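Putative extracellular solute-binding protein (Bordetella bronchiseptica, PDB 4P56) binds mandelate and probably delivers such solutes in the periplasm to a TRAP transporter. Local coordinates at residues T113-S118 with A270-D275; G142-G147 with H238-N243; L107-D112 with T227-G232; P210-V215 with T276-A281; S33-T38 with V87-H92. One frame throughout, in Å; residues are numbered along the deposited sequence.

Contact 1. Residues T113-S118 with A270-D275; sequences TATSRS and AGRAWD
Asp275 makes all the hydrogen bonds between 113-118 and 270-275. Its OD1 accepts from Ala114 N at 2.7 Å, on the syn side of the carboxylate. Its OD2 takes two donors from the same face of that plane. Thr115 N lies 2.8 Å from OD2, well above the plane, and Thr115 OG1 reaches OD2 from the anti side, also at 2.8 Å. The Thr115 hydroxyl can do this because it stands beside its own backbone N, anti to the carbonyl carbon (chi1 -65°).

Both amides belong to the first turn of helix 114-129, so the aspartate sits at a helix N-terminus. Its negative charge probably gains from the helix dipole there. Thr113 is the N-cap residue, and its OG1 accepts a nearly straight bond from Ser116 N. The partner helix is part of 263-285, and the two short axes run roughly antiparallel (154°), 7.6 Å apart.

Gly271 and Thr115 bring their CA atoms within 4.0 Å, and the glycine has no side chain to hold the backbones apart. Ala114 CB rests on Trp274 CB at 3.5 Å. The indole of Trp274 lines the mandelate pocket beside His39 and also meets Tyr144 of the neighbouring sheet.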
# COMPACT_ATOMS: atom_id res chain seq x y z
N THR A 113 -9.34 7.31 -3.97
CA THR A 113 -9.55 5.87 -4.14
C THR A 113 -8.23 5.16 -4.36
O THR A 113 -7.24 5.79 -4.74
CB THR A 113 -10.52 5.53 -5.31
OG1 THR A 113 -9.89 5.77 -6.58
CG2 THR A 113 -11.84 6.32 -5.18
N ALA A 114 -8.20 3.85 -4.10
CA ALA A 114 -7.04 3.05 -4.43
C ALA A 114 -6.82 3.00 -5.94
O ALA A 114 -5.69 2.92 -6.39
CB ALA A 114 -7.21 1.64 -3.91
N THR A 115 -7.90 3.01 -6.72
CA THR A 115 -7.76 2.93 -8.17
C THR A 115 -7.02 4.12 -8.75
O THR A 115 -6.03 3.97 -9.48
CB THR A 115 -9.12 2.73 -8.87
OG1 THR A 115 -9.64 1.45 -8.50
CG2 THR A 115 -8.97 2.76 -10.42
N SER A 116 -7.50 5.32 -8.45
CA SER A 116 -6.83 6.52 -8.97
C SER A 116 -5.37 6.63 -8.49
O SER A 116 -4.45 6.87 -9.30
CB SER A 116 -7.65 7.77 -8.59
OG SER A 116 -7.62 7.93 -7.18
N ARG A 117 -5.14 6.40 -7.20
CA ARG A 117 -3.77 6.48 -6.64
C ARG A 117 -2.82 5.43 -7.21
O ARG A 117 -1.63 5.71 -7.45
CB ARG A 117 -3.81 6.32 -5.12
CG ARG A 117 -2.57 6.80 -4.42
CD ARG A 117 -2.62 6.45 -2.92
NE ARG A 117 -3.70 7.09 -2.19
CZ ARG A 117 -3.60 8.30 -1.63
NH1 ARG A 117 -2.49 9.02 -1.76
NH2 ARG A 117 -4.61 8.78 -0.94
N SER A 118 -3.32 4.21 -7.42
CA SER A 118 -2.50 3.14 -7.98
C SER A 118 -2.06 3.50 -9.40
O SER A 118 -0.90 3.38 -9.75
CB SER A 118 -3.29 1.82 -8.05
OG SER A 118 -3.60 1.33 -6.76
N ALA A 270 -5.42 -4.11 -9.17
CA ALA A 270 -5.24 -4.16 -7.73
C ALA A 270 -6.05 -3.05 -7.04
O ALA A 270 -6.67 -3.26 -5.98
CB ALA A 270 -3.79 -3.98 -7.41
N GLY A 271 -6.01 -1.85 -7.61
CA GLY A 271 -6.69 -0.73 -7.04
C GLY A 271 -8.20 -1.03 -6.98
O GLY A 271 -8.90 -0.71 -6.01
N ARG A 272 -8.71 -1.64 -8.04
CA ARG A 272 -10.15 -1.93 -8.06
C ARG A 272 -10.55 -2.93 -6.97
O ARG A 272 -11.64 -2.82 -6.37
CB ARG A 272 -10.62 -2.35 -9.47
CG ARG A 272 -10.59 -1.13 -10.44
CD ARG A 272 -11.19 -1.39 -11.84
NE ARG A 272 -11.33 -0.11 -12.53
CZ ARG A 272 -12.40 0.67 -12.50
NH1 ARG A 272 -13.53 0.28 -11.90
NH2 ARG A 272 -12.37 1.83 -13.15
N ALA A 273 -9.66 -3.88 -6.68
CA ALA A 273 -9.90 -4.84 -5.62
C ALA A 273 -9.94 -4.14 -4.26
O ALA A 273 -10.86 -4.39 -3.50
CB ALA A 273 -8.82 -5.91 -5.63
N TRP A 274 -8.95 -3.31 -3.97
CA TRP A 274 -8.91 -2.57 -2.73
C TRP A 274 -10.14 -1.72 -2.53
O TRP A 274 -10.68 -1.69 -1.42
CB TRP A 274 -7.73 -1.60 -2.70
CG TRP A 274 -6.39 -2.20 -2.44
CD1 TRP A 274 -5.39 -2.36 -3.35
CD2 TRP A 274 -5.88 -2.66 -1.19
NE1 TRP A 274 -4.28 -2.92 -2.75
CE2 TRP A 274 -4.55 -3.10 -1.42
CE3 TRP A 274 -6.42 -2.76 0.10
CZ2 TRP A 274 -3.76 -3.63 -0.41
CZ3 TRP A 274 -5.63 -3.30 1.09
CH2 TRP A 274 -4.31 -3.72 0.84
N ASP A 275 -10.52 -0.97 -3.56
CA ASP A 275 -11.70 -0.11 -3.52
C ASP A 275 -13.00 -0.87 -3.29
O ASP A 275 -13.91 -0.40 -2.58
CB ASP A 275 -11.85 0.71 -4.82
CG ASP A 275 -10.87 1.88 -4.89
OD1 ASP A 275 -10.51 2.40 -3.81
OD2 ASP A 275 -10.50 2.31 -6.02

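Contact 2. Residues G142-G147 with H238-N243; sequences GIYAHG and HAVIIN. With RMN ((R)-mandelic acid), chain D.
Tyr144 and His238 are joined three times. Backbone bonds run both ways, from His238 N to Tyr144 O at 2.8 Å and from Tyr144 N to His238 O at 3.0 Å. The third bond links Tyr144 OH and His238 ND1, 2.8 Å apart; either could donate. The hydroxyl lies at the edge of the imidazole, in plane, and helps fix that ring's rotation. Val240 N donates to Gly142 O, while the return bond from Gly142 N is weak.

The antiparallel strands are neighbours in a sheet ordered 87-91, 237-242, 139-145. Tyr144 and His238 form a hydrogen-bonded pair on one face. Ile143 and Ala239 form a non-hydrogen-bonded pair on the other.

Tyr144 CG stands between the backbone N and the carbonyl carbon (chi1 59°), which lays one face of the ring over His238 CB, 3.2 Å from Tyr144 CZ. Val240 CG2 meets the ring edge at CE2. The edge of the His238 ring meets C2 of the mandelate phenyl, 3.8 Å from NE2, and NE2 has a weak hydrogen bond to Asp236, which also bonds the ligand. The mandelate O8 lies at the edge of the His146 ring, 3.4 Å from NE2, and His146 ND1 donates to Gly147 O.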
# COMPACT_ATOMS: atom_id res chain seq x y z
N GLY A 142 5.12 -3.92 -11.37
CA GLY A 142 4.12 -2.88 -11.18
C GLY A 142 4.01 -2.45 -9.74
O GLY A 142 4.60 -3.08 -8.86
N ILE A 143 3.28 -1.36 -9.51
CA ILE A 143 3.06 -0.83 -8.19
C ILE A 143 1.57 -0.53 -8.08
O ILE A 143 0.93 -0.19 -9.05
CB ILE A 143 3.87 0.46 -7.97
CG1 ILE A 143 5.36 0.16 -7.88
CG2 ILE A 143 3.40 1.18 -6.71
CD1 ILE A 143 6.25 1.42 -7.98
N TYR A 144 1.04 -0.66 -6.88
CA TYR A 144 -0.32 -0.25 -6.60
C TYR A 144 -0.32 0.39 -5.20
O TYR A 144 0.65 0.33 -4.47
CB TYR A 144 -1.31 -1.45 -6.67
CG TYR A 144 -1.01 -2.60 -5.71
CD1 TYR A 144 -1.33 -2.52 -4.38
CD2 TYR A 144 -0.39 -3.74 -6.15
CE1 TYR A 144 -1.05 -3.55 -3.50
CE2 TYR A 144 -0.10 -4.79 -5.29
CZ TYR A 144 -0.42 -4.68 -3.96
OH TYR A 144 -0.14 -5.71 -3.10
N ALA A 145 -1.45 0.98 -4.84
CA ALA A 145 -1.60 1.61 -3.52
C ALA A 145 -2.93 1.17 -2.97
O ALA A 145 -3.82 0.84 -3.74
CB ALA A 145 -1.57 3.10 -3.66
N HIS A 146 -3.08 1.17 -1.64
CA HIS A 146 -4.39 0.93 -1.09
C HIS A 146 -5.19 2.24 -0.99
O HIS A 146 -4.75 3.29 -1.47
CB HIS A 146 -4.32 0.14 0.24
CG HIS A 146 -3.70 0.85 1.42
ND1 HIS A 146 -4.14 2.07 1.92
CD2 HIS A 146 -2.76 0.42 2.31
CE1 HIS A 146 -3.46 2.38 3.00
NE2 HIS A 146 -2.61 1.39 3.27
N GLY A 147 -6.36 2.17 -0.38
CA GLY A 147 -7.23 3.32 -0.33
C GLY A 147 -6.84 4.29 0.75
O GLY A 147 -5.78 4.17 1.36
N HIS A 238 2.47 -0.85 -2.70
CA HIS A 238 3.14 -2.12 -2.77
C HIS A 238 3.74 -2.29 -4.15
O HIS A 238 3.28 -1.69 -5.12
CB HIS A 238 2.13 -3.25 -2.55
CG HIS A 238 1.55 -3.30 -1.18
ND1 HIS A 238 0.59 -4.23 -0.83
CD2 HIS A 238 1.75 -2.53 -0.08
CE1 HIS A 238 0.25 -4.05 0.44
NE2 HIS A 238 0.94 -3.02 0.91
N ALA A 239 4.73 -3.16 -4.26
CA ALA A 239 5.31 -3.51 -5.55
C ALA A 239 5.06 -4.98 -5.86
O ALA A 239 5.18 -5.81 -4.98
CB ALA A 239 6.81 -3.22 -5.56
N VAL A 240 4.74 -5.30 -7.12
CA VAL A 240 4.75 -6.69 -7.53
C VAL A 240 6.08 -6.95 -8.31
O VAL A 240 6.42 -6.22 -9.26
CB VAL A 240 3.53 -7.01 -8.40
CG1 VAL A 240 3.63 -8.43 -8.94
CG2 VAL A 240 2.27 -6.84 -7.58
N ILE A 241 6.82 -7.96 -7.88
CA ILE A 241 8.17 -8.22 -8.36
C ILE A 241 8.33 -9.68 -8.82
O ILE A 241 7.59 -10.58 -8.39
CB ILE A 241 9.23 -7.88 -7.27
CG1 ILE A 241 8.97 -8.63 -5.99
CG2 ILE A 241 9.19 -6.36 -6.91
CD1 ILE A 241 10.08 -8.56 -4.98
N ILE A 242 9.28 -9.90 -9.73
CA ILE A 242 9.60 -11.24 -10.21
C ILE A 242 11.09 -11.44 -10.28
O ILE A 242 11.88 -10.53 -10.57
CB ILE A 242 8.90 -11.54 -11.58
CG1 ILE A 242 9.13 -12.98 -11.98
CG2 ILE A 242 9.38 -10.56 -12.66
CD1 ILE A 242 8.20 -13.46 -13.12
N ASN A 243 11.49 -12.66 -9.95
CA ASN A 243 12.88 -13.02 -10.00
C ASN A 243 13.36 -12.89 -11.45
O ASN A 243 12.65 -13.29 -12.39
CB ASN A 243 13.03 -14.46 -9.54
CG ASN A 243 14.44 -14.98 -9.73
OD1 ASN A 243 14.75 -15.52 -10.78
ND2 ASN A 243 15.30 -14.79 -8.74
C1 RMN D . -0.97 -2.87 4.57
C2 RMN D . -0.69 -4.14 4.11
C3 RMN D . -1.71 -5.03 3.82
C4 RMN D . -3.03 -4.66 4.02
C5 RMN D . -3.32 -3.39 4.50
C6 RMN D . -2.29 -2.50 4.76
C7 RMN D . 0.15 -1.91 4.91
C10 RMN D . 0.26 -1.81 6.40
O8 RMN D . -0.09 -0.63 4.46
O11 RMN D . -0.41 -0.94 7.07
O12 RMN D . 0.98 -2.64 7.02

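Contact 3. Residues L107-D112 with T227-G232; sequences LPFSGD and TEFPGG
A type II beta turn from Phe229 to Gly232, just beyond strand 225-228, meets the loop that leads into helix 114-129. The bond from Gly232 N to Phe229 O closes the turn. Phe109 N donates to Gly232 O at 2.7 Å, nearly along the C=O axis. Gly231 O takes Gly111 N at 3.2 Å, in the carbonyl plane and on a lone pair. Ser110 N also points to Gly231 O, but that bond is weak. Two successive carbonyls of the turn thus receive three successive amides of the loop.

The contact joins the exit of inner strand 225-228 of the six-stranded mixed sheet to the loop before helix 114-129. Gly231 CA comes within 4.1 Å of Phe109 CA. Gly231 has a positive phi, and its missing side chain lets the two backbones lie this close.

A water lies between the two segments, 2.8 Å from Leu107 O and 2.9 Å from Gly231 O.

The side-chain contact is between two phenylalanines. Phe229 CD2 lies at the edge of the Phe109 ring, 3.6 Å from CE1. Pro108 CB covers one face of the Phe109 ring, over its centre. Phe109 CA also makes a CH contact to Pro230 O. Ser110 OG donates back to Leu107 O and is held as well by Arg117 of the following helix. Helix 297-307 borders the same patch, with Val303 and Arg304 against Phe109 and Ile300 against Pro230.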
# COMPACT_ATOMS: atom_id res chain seq x y z
N LEU A 107 1.06 10.89 0.31
CA LEU A 107 1.02 12.01 1.23
C LEU A 107 -0.39 12.19 1.80
O LEU A 107 -1.36 11.73 1.22
CB LEU A 107 1.49 13.27 0.53
CG LEU A 107 3.00 13.28 0.19
CD1 LEU A 107 3.30 14.29 -0.90
CD2 LEU A 107 3.83 13.61 1.42
N PRO A 108 -0.51 12.86 2.94
CA PRO A 108 -1.86 13.10 3.46
C PRO A 108 -2.75 13.87 2.47
O PRO A 108 -2.27 14.78 1.79
CB PRO A 108 -1.61 13.94 4.71
CG PRO A 108 -0.23 13.53 5.16
CD PRO A 108 0.54 13.31 3.87
N PHE A 109 -4.02 13.48 2.40
CA PHE A 109 -5.10 14.25 1.74
C PHE A 109 -4.97 14.37 0.24
O PHE A 109 -5.28 15.41 -0.33
CB PHE A 109 -5.16 15.68 2.31
CG PHE A 109 -5.06 15.75 3.79
CD1 PHE A 109 -5.68 14.81 4.59
CD2 PHE A 109 -4.30 16.74 4.39
CE1 PHE A 109 -5.56 14.89 5.98
CE2 PHE A 109 -4.19 16.82 5.74
CZ PHE A 109 -4.81 15.89 6.54
N SER A 110 -4.52 13.32 -0.41
CA SER A 110 -4.09 13.42 -1.78
C SER A 110 -4.79 12.50 -2.77
O SER A 110 -4.44 12.50 -3.94
CB SER A 110 -2.62 13.06 -1.85
OG SER A 110 -2.42 11.75 -1.35
N GLY A 111 -5.72 11.67 -2.32
CA GLY A 111 -6.28 10.70 -3.24
C GLY A 111 -7.47 9.96 -2.69
O GLY A 111 -7.39 9.37 -1.61
N ASP A 112 -8.56 9.97 -3.47
CA ASP A 112 -9.87 9.48 -3.03
C ASP A 112 -9.99 7.96 -3.02
O ASP A 112 -10.72 7.40 -2.19
CB ASP A 112 -10.97 9.99 -3.97
CG ASP A 112 -11.13 11.50 -3.93
OD1 ASP A 112 -10.61 12.16 -2.99
OD2 ASP A 112 -11.81 12.01 -4.85
N THR A 227 -11.55 7.79 12.63
CA THR A 227 -11.60 9.14 12.07
C THR A 227 -11.11 9.10 10.65
O THR A 227 -10.01 8.65 10.37
CB THR A 227 -10.77 10.13 12.89
OG1 THR A 227 -11.32 10.18 14.21
CG2 THR A 227 -10.81 11.54 12.25
N GLU A 228 -11.96 9.54 9.74
CA GLU A 228 -11.65 9.54 8.33
C GLU A 228 -11.26 10.95 7.93
O GLU A 228 -11.70 11.91 8.54
CB GLU A 228 -12.85 9.11 7.51
CG GLU A 228 -13.31 7.69 7.77
CD GLU A 228 -14.43 7.33 6.84
OE1 GLU A 228 -15.59 7.54 7.23
OE2 GLU A 228 -14.16 6.90 5.69
N PHE A 229 -10.45 11.03 6.88
CA PHE A 229 -9.91 12.29 6.41
C PHE A 229 -10.11 12.35 4.90
O PHE A 229 -9.88 11.36 4.20
CB PHE A 229 -8.41 12.31 6.67
CG PHE A 229 -8.04 12.44 8.12
CD1 PHE A 229 -8.01 11.33 8.95
CD2 PHE A 229 -7.70 13.67 8.64
CE1 PHE A 229 -7.66 11.45 10.26
CE2 PHE A 229 -7.36 13.80 9.96
CZ PHE A 229 -7.32 12.68 10.77
N PRO A 230 -10.49 13.52 4.38
CA PRO A 230 -10.65 13.65 2.94
C PRO A 230 -9.35 13.36 2.21
O PRO A 230 -8.32 13.96 2.51
CB PRO A 230 -11.08 15.11 2.75
CG PRO A 230 -11.79 15.43 4.04
CD PRO A 230 -10.97 14.72 5.09
N GLY A 231 -9.42 12.44 1.25
CA GLY A 231 -8.27 12.05 0.47
C GLY A 231 -7.30 11.19 1.25
O GLY A 231 -6.19 10.91 0.78
N GLY A 232 -7.71 10.78 2.45
CA GLY A 232 -6.90 9.88 3.26
C GLY A 232 -5.92 10.58 4.19
O GLY A 232 -5.36 11.62 3.88
O HOH W 1 -3.58 10.10 1.73

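Contact 4. Residues P210-V215 with T276-A281; sequences PAESLV and THDAAA
His277 packs its CB against Glu212 CB, 3.6 Å apart. Its ring leads away from the other helix, and NE2 is hydrogen-bonded to Asp44. A water lies in the plane of the imidazole at its edge. That water donates to Glu212 O, while its link to His277 ND1 is long and weak.

Asp278 comes next and carries the one direct hydrogen bond between the segments. Its OD1 accepts from Glu212 N at 2.9 Å, from the anti side and 35° out of the carboxylate plane. CG stands beside the aspartate's own N (chi1 -86°), and this turns the carboxylate to the start of helix 211-216. OD2 works through a second water, which donates to it at 2.8 Å and accepts from Ala211 N at 3.0 Å. Two amides at this helix start therefore meet one carboxylate, one directly and one by water. The helix end probably favours the negative charge.

Ala281, one turn on, closes the packing. Its CB lies 3.6 Å from Ala211 O and 4.0 Å from Val215 CG2, and it also faces Ala211 CB.

The bend in the Glu212 chain carries OE1 back to Ser213 OG, 2.7 Å away and above the carboxylate plane; OE2 is bonded to Ser216 OG. OE1 also binds His39, and both Ser213 and His39 line the mandelate pocket.

The axes of the two short helical segments cross at 65°, 7.6 Å apart. Helix 211-216 comes after strand 206-210 of the mixed sheet, Ala211 touches strand 149-153, and Val284 and Leu285 of helix 263-285 touch Leu214.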
# COMPACT_ATOMS: atom_id res chain seq x y z
N PRO A 210 -6.40 1.15 5.92
CA PRO A 210 -7.54 1.52 5.08
C PRO A 210 -8.79 0.80 5.59
O PRO A 210 -8.68 -0.07 6.46
CB PRO A 210 -7.15 1.01 3.70
CG PRO A 210 -6.37 -0.24 4.01
CD PRO A 210 -5.62 0.06 5.30
N ALA A 211 -9.95 1.18 5.10
CA ALA A 211 -11.20 0.65 5.63
C ALA A 211 -11.28 -0.88 5.62
O ALA A 211 -11.73 -1.47 6.57
CB ALA A 211 -12.34 1.22 4.86
N GLU A 212 -10.87 -1.52 4.53
CA GLU A 212 -11.09 -2.95 4.36
C GLU A 212 -10.42 -3.77 5.46
O GLU A 212 -10.91 -4.83 5.86
CB GLU A 212 -10.61 -3.42 2.96
CG GLU A 212 -9.07 -3.48 2.77
CD GLU A 212 -8.45 -4.75 3.40
OE1 GLU A 212 -7.27 -4.70 3.81
OE2 GLU A 212 -9.15 -5.77 3.52
N SER A 213 -9.31 -3.24 5.95
CA SER A 213 -8.45 -3.94 6.87
C SER A 213 -9.12 -4.10 8.23
O SER A 213 -8.88 -5.10 8.90
CB SER A 213 -7.14 -3.16 7.04
OG SER A 213 -6.53 -2.94 5.77
N LEU A 214 -9.98 -3.16 8.60
CA LEU A 214 -10.79 -3.30 9.81
C LEU A 214 -11.46 -4.67 9.83
O LEU A 214 -11.58 -5.32 10.88
CB LEU A 214 -11.85 -2.19 9.86
CG LEU A 214 -12.85 -2.25 11.00
CD1 LEU A 214 -12.19 -1.80 12.29
CD2 LEU A 214 -14.08 -1.39 10.71
N VAL A 215 -11.93 -5.10 8.67
CA VAL A 215 -12.71 -6.32 8.59
C VAL A 215 -11.82 -7.52 8.28
O VAL A 215 -11.97 -8.58 8.90
CB VAL A 215 -13.83 -6.20 7.53
CG1 VAL A 215 -14.62 -7.49 7.42
CG2 VAL A 215 -14.74 -5.08 7.89
N THR A 276 -13.10 -2.06 -3.87
CA THR A 276 -14.30 -2.87 -3.70
C THR A 276 -14.38 -3.34 -2.25
O THR A 276 -15.43 -3.28 -1.61
CB THR A 276 -14.30 -4.04 -4.70
OG1 THR A 276 -14.31 -3.51 -6.04
CG2 THR A 276 -15.50 -4.93 -4.51
N HIS A 277 -13.26 -3.76 -1.70
CA HIS A 277 -13.27 -4.19 -0.31
C HIS A 277 -13.48 -3.06 0.67
O HIS A 277 -14.19 -3.23 1.66
CB HIS A 277 -12.00 -4.96 0.02
CG HIS A 277 -12.04 -6.35 -0.49
ND1 HIS A 277 -12.00 -7.45 0.33
CD2 HIS A 277 -12.18 -6.83 -1.75
CE1 HIS A 277 -12.07 -8.54 -0.39
NE2 HIS A 277 -12.18 -8.19 -1.66
N ASP A 278 -12.87 -1.91 0.40
CA ASP A 278 -13.12 -0.71 1.19
C ASP A 278 -14.63 -0.39 1.24
O ASP A 278 -15.17 -0.05 2.29
CB ASP A 278 -12.34 0.47 0.61
CG ASP A 278 -10.91 0.57 1.13
OD1 ASP A 278 -10.44 -0.33 1.88
OD2 ASP A 278 -10.26 1.58 0.78
N ALA A 279 -15.30 -0.49 0.10
CA ALA A 279 -16.70 -0.11 0.03
C ALA A 279 -17.55 -1.11 0.82
O ALA A 279 -18.47 -0.72 1.54
CB ALA A 279 -17.14 -0.04 -1.42
N ALA A 280 -17.22 -2.39 0.71
CA ALA A 280 -17.92 -3.42 1.49
C ALA A 280 -17.80 -3.18 3.00
O ALA A 280 -18.74 -3.43 3.77
CB ALA A 280 -17.36 -4.81 1.13
N ALA A 281 -16.63 -2.70 3.41
CA ALA A 281 -16.34 -2.50 4.84
C ALA A 281 -17.13 -1.37 5.46
O ALA A 281 -17.20 -1.27 6.68
CB ALA A 281 -14.86 -2.24 5.04
O HOH W 2 -10.05 3.28 2.95
O HOH W 3 -12.24 -6.65 3.62

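Contact 5. Residues S33-T38 with V87-H92; sequences SWLPPT and VTFVSH
Trp34 lays one face of its indole against Phe89. Phe89 CE2 stands 3.2 Å above the indole plane, offset toward the rim, and the closest pair is Phe89 CE2 and Trp34 CE2, 3.3 Å apart. The planes are 34° apart, so the pair is oblique. The same tryptophan is tied to the backbone of this phenylalanine. Its NE1 donates to Phe89 O at 2.9 Å in a fairly straight bond, and the carbonyl oxygen lies close to the indole plane. The bond and the overlap together fix where the indole sits. Both side chains have CG between the backbone N and the carbonyl carbon (chi1 43° for Trp34, 58° for Phe89), which brings each ring over to the other.

Ser33 and Leu35 also touch the phenylalanine ring. Ser33 OG meets the ring at its edge, in plane, 3.6 Å from CZ. That hydroxyl donates to Leu35 O at 2.8 Å, which closes the loop on itself around Trp34. Leu35 CD1 lies 3.7 Å from Phe89 CE2, and Leu35 CG lies over the same indole face as Phe89.

Trp34 is one of the residues of the mandelate pocket, and its side chain is about 4 Å from the ligand. His76 meets it edge-to-face, and Tyr94, another pocket residue, also touches it.

The loop 33-38 joins strand 28-31 to helix 40-56, and Val41 and Leu46 of that helix pack on Phe89. Strand 87-91 is an outer strand of the three-stranded antiparallel sheet, hydrogen-bonded to strand 237-242.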
# COMPACT_ATOMS: atom_id res chain seq x y z
N SER A 33 2.58 -15.42 -0.55
CA SER A 33 1.82 -14.31 0.02
C SER A 33 1.92 -14.27 1.55
O SER A 33 1.84 -15.31 2.22
CB SER A 33 0.36 -14.47 -0.35
OG SER A 33 -0.41 -13.59 0.43
N TRP A 34 2.09 -13.07 2.09
CA TRP A 34 2.14 -12.89 3.54
C TRP A 34 0.79 -12.40 4.06
O TRP A 34 0.65 -12.07 5.23
CB TRP A 34 3.28 -11.94 3.94
CG TRP A 34 3.45 -10.69 3.09
CD1 TRP A 34 4.18 -10.58 1.95
CD2 TRP A 34 2.88 -9.39 3.32
NE1 TRP A 34 4.11 -9.30 1.46
CE2 TRP A 34 3.32 -8.55 2.29
CE3 TRP A 34 2.03 -8.86 4.30
CZ2 TRP A 34 2.94 -7.20 2.19
CZ3 TRP A 34 1.66 -7.52 4.21
CH2 TRP A 34 2.10 -6.71 3.16
N LEU A 35 -0.21 -12.37 3.17
CA LEU A 35 -1.61 -12.10 3.54
C LEU A 35 -2.46 -13.36 3.39
O LEU A 35 -2.15 -14.22 2.58
CB LEU A 35 -2.17 -11.02 2.64
CG LEU A 35 -1.53 -9.65 2.84
CD1 LEU A 35 -2.05 -8.63 1.81
CD2 LEU A 35 -1.79 -9.16 4.27
N PRO A 36 -3.55 -13.46 4.17
CA PRO A 36 -4.46 -14.60 4.03
C PRO A 36 -4.95 -14.69 2.59
O PRO A 36 -5.07 -13.66 1.93
CB PRO A 36 -5.63 -14.22 4.93
CG PRO A 36 -5.14 -13.19 5.82
CD PRO A 36 -4.06 -12.45 5.11
N PRO A 37 -5.26 -15.91 2.13
CA PRO A 37 -5.70 -16.09 0.73
C PRO A 37 -7.05 -15.44 0.44
O PRO A 37 -7.37 -15.19 -0.72
CB PRO A 37 -5.82 -17.62 0.59
CG PRO A 37 -5.31 -18.23 1.83
CD PRO A 37 -5.26 -17.17 2.89
N THR A 38 -7.82 -15.17 1.49
CA THR A 38 -9.11 -14.50 1.34
C THR A 38 -8.96 -12.96 1.20
O THR A 38 -9.91 -12.27 0.81
CB THR A 38 -10.00 -14.85 2.54
OG1 THR A 38 -9.23 -14.74 3.74
CG2 THR A 38 -10.51 -16.28 2.43
N VAL A 87 7.63 -14.94 -7.58
CA VAL A 87 6.82 -13.73 -7.59
C VAL A 87 6.29 -13.42 -6.20
O VAL A 87 5.94 -14.32 -5.44
CB VAL A 87 5.62 -13.90 -8.55
CG1 VAL A 87 4.68 -12.70 -8.51
CG2 VAL A 87 6.14 -14.19 -9.99
N THR A 88 6.25 -12.15 -5.85
CA THR A 88 5.54 -11.76 -4.66
C THR A 88 5.12 -10.30 -4.72
O THR A 88 5.37 -9.63 -5.70
CB THR A 88 6.39 -11.97 -3.39
OG1 THR A 88 5.52 -11.97 -2.27
CG2 THR A 88 7.40 -10.86 -3.24
N PHE A 89 4.48 -9.85 -3.64
CA PHE A 89 4.24 -8.41 -3.43
C PHE A 89 4.91 -7.96 -2.14
O PHE A 89 5.03 -8.74 -1.19
CB PHE A 89 2.75 -8.11 -3.37
CG PHE A 89 2.03 -8.86 -2.30
CD1 PHE A 89 1.65 -10.18 -2.48
CD2 PHE A 89 1.73 -8.25 -1.10
CE1 PHE A 89 0.99 -10.90 -1.48
CE2 PHE A 89 1.06 -8.97 -0.08
CZ PHE A 89 0.68 -10.27 -0.28
N VAL A 90 5.38 -6.72 -2.12
CA VAL A 90 6.08 -6.21 -0.95
C VAL A 90 5.54 -4.84 -0.64
O VAL A 90 5.19 -4.10 -1.56
CB VAL A 90 7.61 -6.11 -1.19
CG1 VAL A 90 8.24 -7.48 -1.36
CG2 VAL A 90 7.92 -5.22 -2.39
N SER A 91 5.47 -4.50 0.64
CA SER A 91 5.04 -3.17 1.01
C SER A 91 6.25 -2.24 1.12
O SER A 91 7.20 -2.54 1.81
CB SER A 91 4.30 -3.14 2.35
OG SER A 91 4.13 -1.77 2.74
N HIS A 92 6.15 -1.09 0.47
CA HIS A 92 7.21 -0.11 0.49
C HIS A 92 7.45 0.44 1.88
O HIS A 92 8.53 0.92 2.18
CB HIS A 92 6.89 0.99 -0.49
CG HIS A 92 7.08 0.53 -1.89
ND1 HIS A 92 6.19 0.80 -2.91
CD2 HIS A 92 8.09 -0.17 -2.45
CE1 HIS A 92 6.62 0.26 -4.03
NE2 HIS A 92 7.78 -0.33 -3.78

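In the fold
Contacts 2 and 5 are the buried ones and share the three-stranded sheet, where strands 237-242 and 87-91 are neighbours. Contact 2 is held mainly by paired backbone bonds, contact 5 by aromatic overlap and one indole bond. Contacts 1 and 4 are partly buried and both use helix 263-285. In each, an aspartate of that helix meets the N-terminal amides of another helix. Contact 3 is also partly buried. It is the one without a ligand-pocket residue, and it relies on backbone bonds from a loop to a beta turn, with one phenylalanine pair. Arg117 links contact 3 to contact 1, while Ser118 OG and the Trp274 ring join contact 1 to contact 2.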